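Local coordinates for adherence and virulence protein A (Streptococcus pneumoniae, PDB 6PON) that binds fibronectin and probably contributes to the adherence and virulence of the pneumococcus, at residues B[3-12]-B[91-100]; B[185-195]-B[207-215]. One frame throughout, in Å; residues are numbered along the deposited sequence.

Interaction 1. Residues B[3-12]-B[91-100]; sequences FDGFFLHHIV and IEQVENDRIV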
loop_
_atom_site.group_PDB
_atom_site.type_symbol
_atom_site.label_atom_id
_atom_site.label_comp_id
_atom_site.label_asym_id
_atom_site.label_seq_id
_atom_site.Cartn_x
_atom_site.Cartn_y
_atom_site.Cartn_z
ATOM N N PHE B 3 -24.875 0.714 -9.888
ATOM C CA PHE B 3 -24.775 1.425 -11.166
ATOM C C PHE B 3 -24.242 2.835 -10.928
ATOM O O PHE B 3 -24.940 3.837 -11.077
ATOM C CB PHE B 3 -26.105 1.456 -11.903
ATOM C CG PHE B 3 -25.940 1.528 -13.391
ATOM C CD1 PHE B 3 -25.668 2.739 -14.021
ATOM C CD2 PHE B 3 -25.985 0.380 -14.153
ATOM C CE1 PHE B 3 -25.483 2.807 -15.402
ATOM C CE2 PHE B 3 -25.804 0.425 -15.535
ATOM C CZ PHE B 3 -25.558 1.648 -16.168
ATOM N N ASP B 4 -22.963 2.887 -10.550
ATOM C CA ASP B 4 -22.231 4.126 -10.351
ATOM C C ASP B 4 -21.362 4.423 -11.573
ATOM O O ASP B 4 -21.366 3.685 -12.565
ATOM C CB ASP B 4 -21.392 4.057 -9.079
ATOM C CG ASP B 4 -20.493 2.812 -9.006
ATOM O OD1 ASP B 4 -20.509 1.937 -9.920
ATOM O OD2 ASP B 4 -19.770 2.711 -7.986
ATOM N N GLY B 5 -20.619 5.537 -11.501
ATOM C CA GLY B 5 -19.719 5.889 -12.591
ATOM C C GLY B 5 -18.696 4.803 -12.872
ATOM O O GLY B 5 -18.377 4.512 -14.032
ATOM N N PHE B 6 -18.183 4.178 -11.812
ATOM C CA PHE B 6 -17.211 3.100 -11.954
ATOM C C PHE B 6 -17.787 1.947 -12.765
ATOM O O PHE B 6 -17.152 1.465 -13.710
ATOM C CB PHE B 6 -16.771 2.632 -10.560
ATOM C CG PHE B 6 -15.796 1.482 -10.571
ATOM C CD1 PHE B 6 -14.521 1.636 -11.093
ATOM C CD2 PHE B 6 -16.146 0.264 -10.022
ATOM C CE1 PHE B 6 -13.619 0.579 -11.090
ATOM C CE2 PHE B 6 -15.248 -0.794 -10.007
ATOM C CZ PHE B 6 -13.988 -0.643 -10.532
ATOM N N PHE B 7 -18.995 1.490 -12.407
ATOM C CA PHE B 7 -19.664 0.464 -13.204
ATOM C C PHE B 7 -19.856 0.928 -14.640
ATOM O O PHE B 7 -19.601 0.181 -15.597
ATOM C CB PHE B 7 -21.013 0.115 -12.585
ATOM C CG PHE B 7 -21.678 -1.081 -13.212
ATOM C CD1 PHE B 7 -22.567 -0.925 -14.271
ATOM C CD2 PHE B 7 -21.427 -2.361 -12.734
ATOM C CE1 PHE B 7 -23.181 -2.022 -14.854
ATOM C CE2 PHE B 7 -22.038 -3.463 -13.307
ATOM C CZ PHE B 7 -22.918 -3.294 -14.380
ATOM N N LEU B 8 -20.319 2.165 -14.806
ATOM C CA LEU B 8 -20.617 2.675 -16.136
ATOM C C LEU B 8 -19.360 2.761 -16.983
ATOM O O LEU B 8 -19.420 2.556 -18.200
ATOM C CB LEU B 8 -21.294 4.038 -16.009
ATOM C CG LEU B 8 -21.747 4.806 -17.251
ATOM C CD1 LEU B 8 -22.683 3.943 -18.050
ATOM C CD2 LEU B 8 -22.420 6.136 -16.851
ATOM N N HIS B 9 -18.208 3.038 -16.355
ATOM C CA HIS B 9 -16.951 3.020 -17.096
ATOM C C HIS B 9 -16.743 1.678 -17.769
ATOM O O HIS B 9 -16.272 1.613 -18.912
ATOM C CB HIS B 9 -15.776 3.348 -16.168
ATOM C CG HIS B 9 -14.426 3.184 -16.806
ATOM N ND1 HIS B 9 -13.639 4.255 -17.171
ATOM C CD2 HIS B 9 -13.717 2.075 -17.122
ATOM C CE1 HIS B 9 -12.512 3.814 -17.698
ATOM N NE2 HIS B 9 -12.533 2.492 -17.678
ATOM N N HIS B 10 -17.109 0.591 -17.084
ATOM C CA HIS B 10 -16.914 -0.731 -17.665
ATOM C C HIS B 10 -17.913 -0.999 -18.781
ATOM O O HIS B 10 -17.524 -1.414 -19.880
ATOM C CB HIS B 10 -16.986 -1.804 -16.576
ATOM C CG HIS B 10 -15.754 -1.869 -15.729
ATOM N ND1 HIS B 10 -14.776 -2.826 -15.903
ATOM C CD2 HIS B 10 -15.320 -1.068 -14.728
ATOM C CE1 HIS B 10 -13.808 -2.625 -15.031
ATOM N NE2 HIS B 10 -14.109 -1.559 -14.312
ATOM N N ILE B 11 -19.204 -0.752 -18.538
ATOM C CA ILE B 11 -20.184 -1.172 -19.536
ATOM C C ILE B 11 -20.126 -0.294 -20.784
ATOM O O ILE B 11 -20.455 -0.753 -21.885
ATOM C CB ILE B 11 -21.608 -1.211 -18.947
ATOM C CG1 ILE B 11 -22.530 -1.996 -19.907
ATOM C CG2 ILE B 11 -22.127 0.204 -18.704
ATOM C CD1 ILE B 11 -23.819 -2.531 -19.277
ATOM N N VAL B 12 -19.696 0.962 -20.652
ATOM C CA VAL B 12 -19.712 1.825 -21.825
ATOM C C VAL B 12 -18.648 1.374 -22.810
ATOM O O VAL B 12 -18.783 1.589 -24.023
ATOM C CB VAL B 12 -19.544 3.301 -21.428
ATOM C CG1 VAL B 12 -18.127 3.579 -21.030
ATOM C CG2 VAL B 12 -19.945 4.210 -22.582
ATOM N N ILE B 91 -19.864 6.487 -28.579
ATOM C CA ILE B 91 -20.569 6.260 -27.321
ATOM C C ILE B 91 -19.597 6.574 -26.196
ATOM O O ILE B 91 -18.568 5.905 -26.056
ATOM C CB ILE B 91 -21.105 4.822 -27.191
ATOM C CG1 ILE B 91 -22.113 4.511 -28.294
ATOM C CG2 ILE B 91 -21.755 4.609 -25.826
ATOM C CD1 ILE B 91 -22.507 3.064 -28.333
ATOM N N GLU B 92 -19.927 7.577 -25.384
ATOM C CA GLU B 92 -18.940 8.172 -24.496
ATOM C C GLU B 92 -19.545 8.429 -23.127
ATOM O O GLU B 92 -20.637 9.001 -23.018
ATOM C CB GLU B 92 -18.383 9.490 -25.073
ATOM C CG GLU B 92 -17.751 9.393 -26.473
ATOM C CD GLU B 92 -16.514 8.500 -26.517
ATOM O OE1 GLU B 92 -15.966 8.173 -25.438
ATOM O OE2 GLU B 92 -16.093 8.108 -27.627
ATOM N N GLN B 93 -18.822 8.012 -22.091
ATOM C CA GLN B 93 -19.099 8.463 -20.737
ATOM C C GLN B 93 -18.495 9.848 -20.537
ATOM O O GLN B 93 -17.389 10.129 -21.007
ATOM C CB GLN B 93 -18.512 7.475 -19.726
ATOM C CG GLN B 93 -18.728 7.829 -18.279
ATOM C CD GLN B 93 -18.104 6.812 -17.352
ATOM O OE1 GLN B 93 -17.291 5.980 -17.775
ATOM N NE2 GLN B 93 -18.493 6.855 -16.085
ATOM N N VAL B 94 -19.221 10.717 -19.841
ATOM C CA VAL B 94 -18.653 11.997 -19.422
ATOM C C VAL B 94 -17.807 11.747 -18.182
ATOM O O VAL B 94 -18.343 11.475 -17.105
ATOM C CB VAL B 94 -19.735 13.042 -19.135
ATOM C CG1 VAL B 94 -19.072 14.366 -18.791
ATOM C CG2 VAL B 94 -20.670 13.193 -20.316
ATOM N N GLU B 95 -16.490 11.841 -18.327
ATOM C CA GLU B 95 -15.569 11.732 -17.184
ATOM C C GLU B 95 -15.840 10.390 -16.500
ATOM O O GLU B 95 -15.886 9.357 -17.189
ATOM C CB GLU B 95 -15.731 12.971 -16.304
ATOM C CG GLU B 95 -14.950 14.185 -16.767
ATOM C CD GLU B 95 -13.461 13.880 -17.036
ATOM O OE1 GLU B 95 -13.019 14.048 -18.200
ATOM O OE2 GLU B 95 -12.733 13.477 -16.096
ATOM N N ASN B 96 -16.035 10.349 -15.180
ATOM C CA ASN B 96 -16.490 9.149 -14.490
ATOM C C ASN B 96 -17.845 9.386 -13.844
ATOM O O ASN B 96 -18.197 8.731 -12.864
ATOM C CB ASN B 96 -15.483 8.681 -13.441
ATOM C CG ASN B 96 -15.642 7.201 -13.094
ATOM O OD1 ASN B 96 -15.676 6.349 -13.980
ATOM N ND2 ASN B 96 -15.740 6.894 -11.796
ATOM N N ASP B 97 -18.615 10.326 -14.386
ATOM C CA ASP B 97 -19.944 10.597 -13.871
ATOM C C ASP B 97 -20.943 9.623 -14.499
ATOM O O ASP B 97 -20.611 8.857 -15.403
ATOM C CB ASP B 97 -20.326 12.047 -14.155
ATOM C CG ASP B 97 -21.377 12.585 -13.194
ATOM O OD1 ASP B 97 -22.023 11.802 -12.452
ATOM O OD2 ASP B 97 -21.567 13.820 -13.199
ATOM N N ARG B 98 -22.177 9.648 -13.998
ATOM C CA ARG B 98 -23.234 8.755 -14.476
ATOM C C ARG B 98 -24.014 9.399 -15.626
ATOM O O ARG B 98 -25.219 9.643 -15.549
ATOM C CB ARG B 98 -24.157 8.365 -13.323
ATOM C CG ARG B 98 -23.515 7.426 -12.254
ATOM C CD ARG B 98 -24.270 7.491 -10.925
ATOM N NE ARG B 98 -24.382 8.901 -10.574
ATOM C CZ ARG B 98 -25.311 9.422 -9.781
ATOM N NH1 ARG B 98 -26.250 8.650 -9.242
ATOM N NH2 ARG B 98 -25.323 10.732 -9.568
ATOM N N ILE B 99 -23.292 9.668 -16.715
ATOM C CA ILE B 99 -23.844 10.299 -17.911
ATOM C C ILE B 99 -23.229 9.649 -19.137
ATOM O O ILE B 99 -21.999 9.554 -19.238
ATOM C CB ILE B 99 -23.563 11.812 -17.960
ATOM C CG1 ILE B 99 -23.903 12.462 -16.631
ATOM C CG2 ILE B 99 -24.340 12.457 -19.124
ATOM C CD1 ILE B 99 -23.730 13.926 -16.636
ATOM N N VAL B 100 -24.072 9.257 -20.093
ATOM C CA VAL B 100 -23.605 8.697 -21.358
ATOM C C VAL B 100 -24.143 9.520 -22.513
ATOM O O VAL B 100 -25.324 9.891 -22.538
ATOM C CB VAL B 100 -24.007 7.223 -21.536
ATOM C CG1 VAL B 100 -23.551 6.738 -22.889
ATOM C CG2 VAL B 100 -23.396 6.386 -20.425
HETATM O O HOH W 1 -26.856 5.297 -9.801
HETATM O O HOH W 2 -14.594 6.570 -16.332
#

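Interaction 2. Residues B[185-195]-B[207-215]; sequences LQTQELTAKNL and ANELERILV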
loop_
_atom_site.group_PDB
_atom_site.type_symbol
_atom_site.label_atom_id
_atom_site.label_comp_id
_atom_site.label_asym_id
_atom_site.label_seq_id
_atom_site.Cartn_x
_atom_site.Cartn_y
_atom_site.Cartn_z
ATOM N N LEU B 185 -3.224 9.902 -0.964
ATOM C CA LEU B 185 -3.108 8.666 -0.209
ATOM C C LEU B 185 -2.179 8.811 0.991
ATOM O O LEU B 185 -2.308 8.048 1.952
ATOM C CB LEU B 185 -2.619 7.538 -1.113
ATOM C CG LEU B 185 -3.496 7.183 -2.300
ATOM C CD1 LEU B 185 -2.711 6.282 -3.232
ATOM C CD2 LEU B 185 -4.818 6.516 -1.857
ATOM N N GLN B 186 -1.267 9.784 0.956
ATOM C CA GLN B 186 -0.384 10.027 2.086
ATOM C C GLN B 186 -1.093 10.754 3.215
ATOM O O GLN B 186 -0.789 10.523 4.389
ATOM C CB GLN B 186 0.822 10.843 1.636
ATOM C CG GLN B 186 1.852 11.109 2.733
ATOM C CD GLN B 186 3.210 11.364 2.134
ATOM O OE1 GLN B 186 3.322 12.120 1.182
ATOM N NE2 GLN B 186 4.236 10.717 2.651
ATOM N N THR B 187 -2.022 11.640 2.880
ATOM C CA THR B 187 -2.573 12.582 3.842
ATOM C C THR B 187 -4.066 12.427 4.103
ATOM O O THR B 187 -4.506 12.715 5.218
ATOM C CB THR B 187 -2.320 14.023 3.384
ATOM O OG1 THR B 187 -3.092 14.284 2.206
ATOM C CG2 THR B 187 -0.821 14.256 3.101
ATOM N N GLN B 188 -4.861 12.000 3.124
ATOM C CA GLN B 188 -6.306 12.002 3.307
ATOM C C GLN B 188 -6.770 10.739 4.020
ATOM O O GLN B 188 -6.120 9.692 3.974
ATOM C CB GLN B 188 -7.032 12.138 1.967
ATOM C CG GLN B 188 -6.844 13.483 1.307
ATOM C CD GLN B 188 -7.582 14.585 2.036
ATOM O OE1 GLN B 188 -8.790 14.493 2.279
ATOM N NE2 GLN B 188 -6.863 15.632 2.392
ATOM N N GLU B 189 -7.904 10.857 4.701
ATOM C CA GLU B 189 -8.529 9.705 5.331
ATOM C C GLU B 189 -9.211 8.888 4.243
ATOM O O GLU B 189 -10.062 9.399 3.507
ATOM C CB GLU B 189 -9.526 10.147 6.399
ATOM C CG GLU B 189 -9.423 9.371 7.705
ATOM C CD GLU B 189 -10.176 10.049 8.844
ATOM O OE1 GLU B 189 -9.877 11.231 9.135
ATOM O OE2 GLU B 189 -11.074 9.406 9.440
ATOM N N LEU B 190 -8.812 7.634 4.114
ATOM C CA LEU B 190 -9.341 6.790 3.055
ATOM C C LEU B 190 -10.532 5.976 3.519
ATOM O O LEU B 190 -10.652 4.794 3.191
ATOM C CB LEU B 190 -8.226 5.903 2.528
ATOM C CG LEU B 190 -6.972 6.759 2.273
ATOM C CD1 LEU B 190 -5.792 5.902 1.802
ATOM C CD2 LEU B 190 -7.261 7.918 1.283
ATOM N N THR B 191 -11.422 6.591 4.299
ATOM C CA THR B 191 -12.700 5.959 4.585
ATOM C C THR B 191 -13.550 5.918 3.325
ATOM O O THR B 191 -13.351 6.687 2.377
ATOM C CB THR B 191 -13.475 6.704 5.677
ATOM O OG1 THR B 191 -13.632 8.077 5.301
ATOM C CG2 THR B 191 -12.763 6.620 7.014
ATOM N N ALA B 192 -14.507 4.991 3.330
ATOM C CA ALA B 192 -15.460 4.872 2.231
ATOM C C ALA B 192 -16.051 6.227 1.866
ATOM O O ALA B 192 -16.111 6.602 0.688
ATOM C CB ALA B 192 -16.567 3.891 2.619
ATOM N N LYS B 193 -16.449 6.997 2.878
ATOM C CA LYS B 193 -17.122 8.261 2.624
ATOM C C LYS B 193 -16.157 9.325 2.127
ATOM O O LYS B 193 -16.503 10.104 1.236
ATOM C CB LYS B 193 -17.858 8.737 3.873
ATOM C CG LYS B 193 -18.131 10.247 3.892
ATOM C CD LYS B 193 -19.457 10.559 4.581
ATOM C CE LYS B 193 -19.579 12.030 4.909
ATOM N NZ LYS B 193 -19.166 12.259 6.310
ATOM N N ASN B 194 -14.940 9.386 2.665
ATOM C CA ASN B 194 -14.036 10.408 2.141
ATOM C C ASN B 194 -13.581 10.076 0.725
ATOM O O ASN B 194 -13.322 10.986 -0.071
ATOM C CB ASN B 194 -12.832 10.612 3.055
ATOM C CG ASN B 194 -12.180 11.969 2.847
ATOM O OD1 ASN B 194 -12.873 12.955 2.582
ATOM N ND2 ASN B 194 -10.847 12.027 2.939
ATOM N N LEU B 195 -13.514 8.793 0.374
ATOM C CA LEU B 195 -13.210 8.438 -1.006
ATOM C C LEU B 195 -14.337 8.864 -1.943
ATOM O O LEU B 195 -14.086 9.304 -3.075
ATOM C CB LEU B 195 -12.960 6.939 -1.102
ATOM C CG LEU B 195 -11.700 6.416 -0.411
ATOM C CD1 LEU B 195 -11.793 4.917 -0.174
ATOM C CD2 LEU B 195 -10.485 6.742 -1.255
ATOM N N ALA B 207 -17.042 2.130 -3.004
ATOM C CA ALA B 207 -16.123 2.801 -2.095
ATOM C C ALA B 207 -15.797 1.946 -0.879
ATOM O O ALA B 207 -14.697 2.063 -0.320
ATOM C CB ALA B 207 -16.687 4.143 -1.660
ATOM N N ASN B 208 -16.727 1.099 -0.435
ATOM C CA ASN B 208 -16.369 0.183 0.639
ATOM C C ASN B 208 -15.286 -0.766 0.173
ATOM O O ASN B 208 -14.326 -1.037 0.908
ATOM C CB ASN B 208 -17.587 -0.601 1.130
ATOM C CG ASN B 208 -18.548 0.256 1.911
ATOM O OD1 ASN B 208 -18.169 1.304 2.413
ATOM N ND2 ASN B 208 -19.810 -0.178 2.007
ATOM N N GLU B 209 -15.417 -1.263 -1.060
ATOM C CA GLU B 209 -14.428 -2.183 -1.605
ATOM C C GLU B 209 -13.079 -1.503 -1.749
ATOM O O GLU B 209 -12.052 -2.067 -1.368
ATOM C CB GLU B 209 -14.892 -2.732 -2.954
ATOM C CG GLU B 209 -13.827 -3.563 -3.671
ATOM C CD GLU B 209 -13.573 -4.916 -3.016
ATOM O OE1 GLU B 209 -14.281 -5.256 -2.042
ATOM O OE2 GLU B 209 -12.681 -5.653 -3.495
ATOM N N LEU B 210 -13.061 -0.282 -2.280
ATOM C CA LEU B 210 -11.808 0.450 -2.366
ATOM C C LEU B 210 -11.226 0.692 -0.978
ATOM O O LEU B 210 -10.033 0.446 -0.749
ATOM C CB LEU B 210 -12.005 1.763 -3.109
ATOM C CG LEU B 210 -10.712 2.521 -3.429
ATOM C CD1 LEU B 210 -9.691 1.623 -4.128
ATOM C CD2 LEU B 210 -10.973 3.800 -4.241
ATOM N N GLU B 211 -12.048 1.179 -0.037
ATOM C CA GLU B 211 -11.563 1.350 1.329
ATOM C C GLU B 211 -10.946 0.056 1.849
ATOM O O GLU B 211 -9.849 0.066 2.421
ATOM C CB GLU B 211 -12.676 1.812 2.280
ATOM C CG GLU B 211 -12.200 1.851 3.772
ATOM C CD GLU B 211 -13.295 2.170 4.812
ATOM O OE1 GLU B 211 -14.335 2.775 4.484
ATOM O OE2 GLU B 211 -13.093 1.823 5.996
ATOM N N ARG B 212 -11.633 -1.073 1.637
ATOM C CA ARG B 212 -11.109 -2.345 2.119
ATOM C C ARG B 212 -9.798 -2.695 1.441
ATOM O O ARG B 212 -8.908 -3.281 2.065
ATOM C CB ARG B 212 -12.115 -3.465 1.884
ATOM C CG ARG B 212 -11.683 -4.781 2.490
ATOM C CD ARG B 212 -12.386 -5.948 1.808
ATOM N NE ARG B 212 -12.089 -5.989 0.376
ATOM C CZ ARG B 212 -11.015 -6.576 -0.149
ATOM N NH1 ARG B 212 -10.134 -7.172 0.650
ATOM N NH2 ARG B 212 -10.814 -6.554 -1.467
ATOM N N ILE B 213 -9.661 -2.340 0.166
ATOM C CA ILE B 213 -8.466 -2.705 -0.576
ATOM C C ILE B 213 -7.261 -1.963 -0.032
ATOM O O ILE B 213 -6.195 -2.554 0.168
ATOM C CB ILE B 213 -8.682 -2.429 -2.069
ATOM C CG1 ILE B 213 -9.570 -3.520 -2.658
ATOM C CG2 ILE B 213 -7.348 -2.280 -2.802
ATOM C CD1 ILE B 213 -9.930 -3.278 -4.124
ATOM N N LEU B 214 -7.417 -0.665 0.229
ATOM C CA LEU B 214 -6.289 0.136 0.679
ATOM C C LEU B 214 -5.887 -0.254 2.100
ATOM O O LEU B 214 -4.696 -0.344 2.410
ATOM C CB LEU B 214 -6.633 1.628 0.573
ATOM C CG LEU B 214 -7.038 2.169 -0.800
ATOM C CD1 LEU B 214 -7.798 3.516 -0.731
ATOM C CD2 LEU B 214 -5.821 2.307 -1.688
ATOM N N VAL B 215 -6.874 -0.517 2.965
ATOM C CA VAL B 215 -6.602 -1.050 4.299
ATOM C C VAL B 215 -5.803 -2.345 4.203
ATOM O O VAL B 215 -4.713 -2.474 4.777
ATOM C CB VAL B 215 -7.919 -1.257 5.063
ATOM C CG1 VAL B 215 -7.719 -2.192 6.257
ATOM C CG2 VAL B 215 -8.469 0.100 5.503
HETATM O O HOH W 3 -8.912 2.889 3.376
#

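Interaction 1. Residues B[3-12]-B[91-100]
Gln93 sends CG anti to the backbone N (chi1 180°) and stays extended beyond it, which carries its amide from the edge strand 87-93 to the first turn of helix 5-19; the same torsion in Leu8 (chi1 -179°) points its methyls at Val100 and the backbone around Arg98. Gln93 NE2 donates to Gly5 O at 3.1 Å, tilted out of the carbonyl plane. Its second bond, to Asp97 O at 3.0 Å, is nearly straight (172°) and lies in the amide plane, so the two bonds fix the rotation of the amide. Gly5 O also accepts from His9 N within the helix, and is thus held by two donors. A glycine suits position 5 because Asn96 O approaches Gly5 CA to 3.2 Å in a CA-H...O contact, with no side chain in the way. Gln93 OE1 lies against CA and CB of His9, nearest CA. Water 2 sits in the plane of the His9 ring, 2.6 Å from ND1, and also neighbours the amide oxygens of Gln93 and Asn96.

Further along the helix, beyond this polar turn, branched aliphatic side chains face the sheet. Leu8 CD1 meets Val100 CG2 at 3.5 Å. One turn on, Val12 CG2 slides past Ile91 CG2 at 3.7 Å, the two side chains running in opposite directions. The aliphatic CG and CD of Arg98 lie along the helix start, where Asp4 caps by accepting from Phe7 N; its other carboxylate oxygen is bound by Gly203 and Thr206. Asn96 ND2 likewise reaches Gln200 O. The contact therefore joins the N-terminal helix to the sheet through a glutamine that satisfies two carbonyls, followed by an apolar seam in which beta-branched Ile91 and Val100 suit their strands.

Interaction 2. Residues B[185-195]-B[207-215]
Ala192, Leu214 and Leu195 bury the largest areas in this contact, with Glu211 close behind; in it the start of helix 192-198 and the loop before it lie against helix 204-225. Ala192 is small enough to let the backbones approach: its CA is 4.8 Å from that of Ala207, whose CB touches Ala192 O at 3.4 Å. Leu195, one turn on, is a knob in a hole formed by Ala207, Leu210, Glu211 and Leu214, with CD1 lying over the backbone of Glu211. Leu214 offers CD1 to Leu195 CD2 at 4.2 Å and to Leu190 CD1, the side chains of Leu190 and Leu214 crossing at about a right angle, while CD2 faces Leu185.

Glu211, CG anti to the backbone N (chi1 174°) and extended beyond, accepts a hydrogen bond at OE1 from Ala192 N, which approaches from above the carboxylate plane; the 2.5 Å separation is too short to take at face value. Thr191 caps helix 192-198 by accepting from Asn194 N, and water 3 joins Leu190 O to Glu211 O. The carboxylate thus faces the first turn of helix 192-198, where the helix dipole would probably favour its charged form, while Leu190, Leu195 and Leu214 supply the apolar packing.

Overall arrangement
The two contacts lie in series along the chain, their centres 21 Å apart and their nearest atoms about 6 Å apart without touching. The centre of interaction 1 lies about 3 Å from the centre of the chain in space, whereas that of interaction 2 lies about 19 Å out. What connects them is the turn between helices 192-198 and 204-225, consistent with the helix-hairpin-helix element of NFACT proteins: Gln200, Gly201 and Gly203 bond to the first contact, and the helices on its two sides form the second. Phe6 and Ile213 each pack on Phe225 of the second subunit, so both contacts lie beside the interface with that subunit.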